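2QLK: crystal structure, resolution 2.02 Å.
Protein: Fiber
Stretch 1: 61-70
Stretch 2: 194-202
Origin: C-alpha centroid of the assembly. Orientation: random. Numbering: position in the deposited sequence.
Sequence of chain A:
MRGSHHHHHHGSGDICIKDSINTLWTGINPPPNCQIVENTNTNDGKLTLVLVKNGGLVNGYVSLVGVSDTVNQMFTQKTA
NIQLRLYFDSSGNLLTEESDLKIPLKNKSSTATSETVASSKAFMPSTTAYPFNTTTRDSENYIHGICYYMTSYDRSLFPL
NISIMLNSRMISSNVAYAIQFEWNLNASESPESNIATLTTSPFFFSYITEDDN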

# COMPACT_ATOMS: atom_id res chain seq x y z
N TYR A 61 3.01 -8.77 -3.14
CA TYR A 61 3.87 -7.94 -3.95
C TYR A 61 3.86 -8.52 -5.36
O TYR A 61 4.10 -9.72 -5.58
CB TYR A 61 5.26 -7.95 -3.33
CG TYR A 61 6.38 -7.30 -4.08
CD1 TYR A 61 6.79 -7.81 -5.32
CD2 TYR A 61 7.09 -6.25 -3.53
CE1 TYR A 61 7.90 -7.29 -5.98
CE2 TYR A 61 8.21 -5.71 -4.19
CZ TYR A 61 8.60 -6.24 -5.41
OH TYR A 61 9.71 -5.76 -6.05
N VAL A 62 3.60 -7.67 -6.34
CA VAL A 62 3.56 -8.16 -7.69
C VAL A 62 4.17 -7.22 -8.73
O VAL A 62 3.87 -6.03 -8.77
CB VAL A 62 2.09 -8.56 -8.08
CG1 VAL A 62 1.18 -7.32 -8.13
CG2 VAL A 62 2.07 -9.31 -9.43
N SER A 63 5.05 -7.76 -9.56
CA SER A 63 5.66 -6.97 -10.62
C SER A 63 5.85 -7.91 -11.78
O SER A 63 5.99 -9.13 -11.61
CB SER A 63 7.01 -6.34 -10.22
OG SER A 63 7.99 -7.32 -10.04
N LEU A 64 5.82 -7.32 -12.98
CA LEU A 64 5.93 -8.07 -14.20
C LEU A 64 7.03 -7.56 -15.11
O LEU A 64 7.26 -6.36 -15.19
CB LEU A 64 4.57 -7.99 -14.92
CG LEU A 64 4.33 -8.75 -16.22
CD1 LEU A 64 4.67 -10.25 -16.04
CD2 LEU A 64 2.87 -8.59 -16.59
N VAL A 65 7.72 -8.47 -15.77
CA VAL A 65 8.78 -8.11 -16.75
C VAL A 65 8.49 -8.87 -18.07
O VAL A 65 8.23 -10.08 -18.08
CB VAL A 65 10.20 -8.48 -16.22
CG1 VAL A 65 11.25 -8.25 -17.35
CG2 VAL A 65 10.55 -7.61 -14.99
N GLY A 66 8.53 -8.17 -19.19
CA GLY A 66 8.23 -8.83 -20.45
C GLY A 66 9.48 -9.38 -21.12
O GLY A 66 10.53 -8.73 -21.07
N VAL A 67 9.38 -10.55 -21.77
CA VAL A 67 10.54 -11.15 -22.42
C VAL A 67 10.47 -11.18 -23.95
O VAL A 67 11.46 -10.85 -24.62
CB VAL A 67 10.80 -12.59 -21.93
CG1 VAL A 67 10.78 -12.65 -20.40
CG2 VAL A 67 9.80 -13.54 -22.54
N SER A 68 9.33 -11.56 -24.51
CA SER A 68 9.22 -11.64 -25.95
C SER A 68 9.14 -10.29 -26.65
O SER A 68 8.68 -9.28 -26.07
CB SER A 68 8.02 -12.50 -26.34
OG SER A 68 6.81 -11.79 -26.14
N ASP A 69 9.61 -10.29 -27.90
CA ASP A 69 9.59 -9.10 -28.73
C ASP A 69 8.16 -8.56 -28.79
O ASP A 69 7.95 -7.34 -28.83
CB ASP A 69 10.06 -9.44 -30.15
CG ASP A 69 11.52 -9.88 -30.21
OD1 ASP A 69 11.89 -10.81 -29.47
OD2 ASP A 69 12.29 -9.29 -31.00
N THR A 70 7.19 -9.46 -28.79
CA THR A 70 5.79 -9.05 -28.85
C THR A 70 5.38 -8.33 -27.56
O THR A 70 4.79 -7.24 -27.59
CB THR A 70 4.84 -10.25 -29.06
OG1 THR A 70 5.20 -10.94 -30.27
CG2 THR A 70 3.39 -9.76 -29.16
N ASN A 194 9.66 2.06 -29.82
CA ASN A 194 10.13 0.76 -30.25
C ASN A 194 10.36 -0.20 -29.09
O ASN A 194 10.24 0.17 -27.92
CB ASN A 194 11.42 0.89 -31.06
CG ASN A 194 11.69 -0.33 -31.92
OD1 ASN A 194 12.76 -0.47 -32.52
ND2 ASN A 194 10.71 -1.23 -32.01
N ILE A 195 10.69 -1.44 -29.43
CA ILE A 195 10.93 -2.48 -28.44
C ILE A 195 11.72 -1.96 -27.25
O ILE A 195 12.73 -1.27 -27.42
CB ILE A 195 11.70 -3.66 -29.06
CG1 ILE A 195 11.01 -4.12 -30.34
CG2 ILE A 195 11.76 -4.80 -28.07
CD1 ILE A 195 9.54 -4.49 -30.15
N ALA A 196 11.24 -2.30 -26.06
CA ALA A 196 11.86 -1.89 -24.80
C ALA A 196 11.30 -2.85 -23.78
O ALA A 196 10.13 -3.21 -23.85
CB ALA A 196 11.46 -0.47 -24.45
N THR A 197 12.13 -3.28 -22.82
CA THR A 197 11.67 -4.24 -21.82
C THR A 197 10.48 -3.72 -21.07
O THR A 197 10.55 -2.69 -20.38
CB THR A 197 12.76 -4.59 -20.79
OG1 THR A 197 13.97 -4.95 -21.46
CG2 THR A 197 12.32 -5.76 -19.95
N LEU A 198 9.36 -4.43 -21.20
CA LEU A 198 8.17 -4.00 -20.50
C LEU A 198 8.40 -4.33 -19.03
O LEU A 198 8.88 -5.41 -18.73
CB LEU A 198 6.93 -4.71 -21.04
CG LEU A 198 5.61 -4.48 -20.28
CD1 LEU A 198 4.43 -4.73 -21.21
CD2 LEU A 198 5.54 -5.41 -19.05
N THR A 199 8.12 -3.39 -18.13
CA THR A 199 8.24 -3.63 -16.69
C THR A 199 7.13 -2.87 -15.98
O THR A 199 6.78 -1.76 -16.38
CB THR A 199 9.58 -3.13 -16.11
OG1 THR A 199 9.65 -1.71 -16.29
CG2 THR A 199 10.76 -3.78 -16.83
N THR A 200 6.54 -3.49 -14.95
CA THR A 200 5.50 -2.83 -14.20
C THR A 200 6.09 -2.60 -12.81
O THR A 200 6.56 -3.54 -12.18
CB THR A 200 4.17 -3.66 -14.09
OG1 THR A 200 4.39 -4.90 -13.35
CG2 THR A 200 3.60 -3.95 -15.50
N SER A 201 6.09 -1.35 -12.34
CA SER A 201 6.62 -1.12 -11.01
C SER A 201 5.76 -1.94 -10.04
O SER A 201 4.57 -2.19 -10.27
CB SER A 201 6.59 0.39 -10.64
OG SER A 201 5.27 0.88 -10.42
N PRO A 202 6.36 -2.37 -8.92
CA PRO A 202 5.71 -3.18 -7.89
C PRO A 202 4.42 -2.61 -7.28
O PRO A 202 4.36 -1.46 -6.84
CB PRO A 202 6.81 -3.33 -6.82
CG PRO A 202 8.07 -3.03 -7.55
CD PRO A 202 7.71 -1.96 -8.52
O HOH W 1 2.99 -4.37 -10.68

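The two segments run antiparallel, their end-to-end directions 175° apart, and the contact is read here from Y61 onward. Y61 meets P202 through its ring: P202 CB sits 4.1 Å from the ring centroid of Y61 and 27° off the ring normal, which places this CH-pi contact over the face. The Y61 side chain leaves its CA sideways, in the t rotamer, yet its end comes near enough for CZ to lie 3.7 Å from P202 CB.

The CA-to-CB bond of V62 points away from the other stretch, and the contact is made by its carbonyl. V62 O lies 3.5 Å from P202 CA, with 153° at the hydrogen, and also accepts from a water at 2.7 Å. That water donates to S201 O as well and accepts from T200 OG1, so it bridges V62 O and S201 O, two carbonyls that cannot hydrogen-bond to each other.

S63 packs closely without a hydrogen bond to the other stretch, its CB 3.4 Å from T200 O. L64 is held at both polar backbone atoms. L64 N donates to T200 OG1 (2.8 Å, 142°), so a side-chain hydroxyl takes the place of a carbonyl acceptor; T200 N in turn donates to L64 O (3.0 Å, 151°). The same L64 O receives a CA-H contact from T199 CA at 3.3 Å.

V65 pairs with T199 in a single beta bridge, CA to CA 4.5 Å. Its own CA approaches L198 O at 3.3 Å, while V65 CG1 rests 3.8 Å from T197 CG2. L198 O is also the acceptor for G66 N, at 2.8 Å and 165°, the straightest of the three direct hydrogen bonds. An ideal CB on G66 would fall only 3.2 Å from L198 CB, so the glycine permits a tight approach.

V67 and S68 make no contact with the other stretch. D69, poorly ordered, touches I195 through D69 O and I195 CD1 at 3.5 Å.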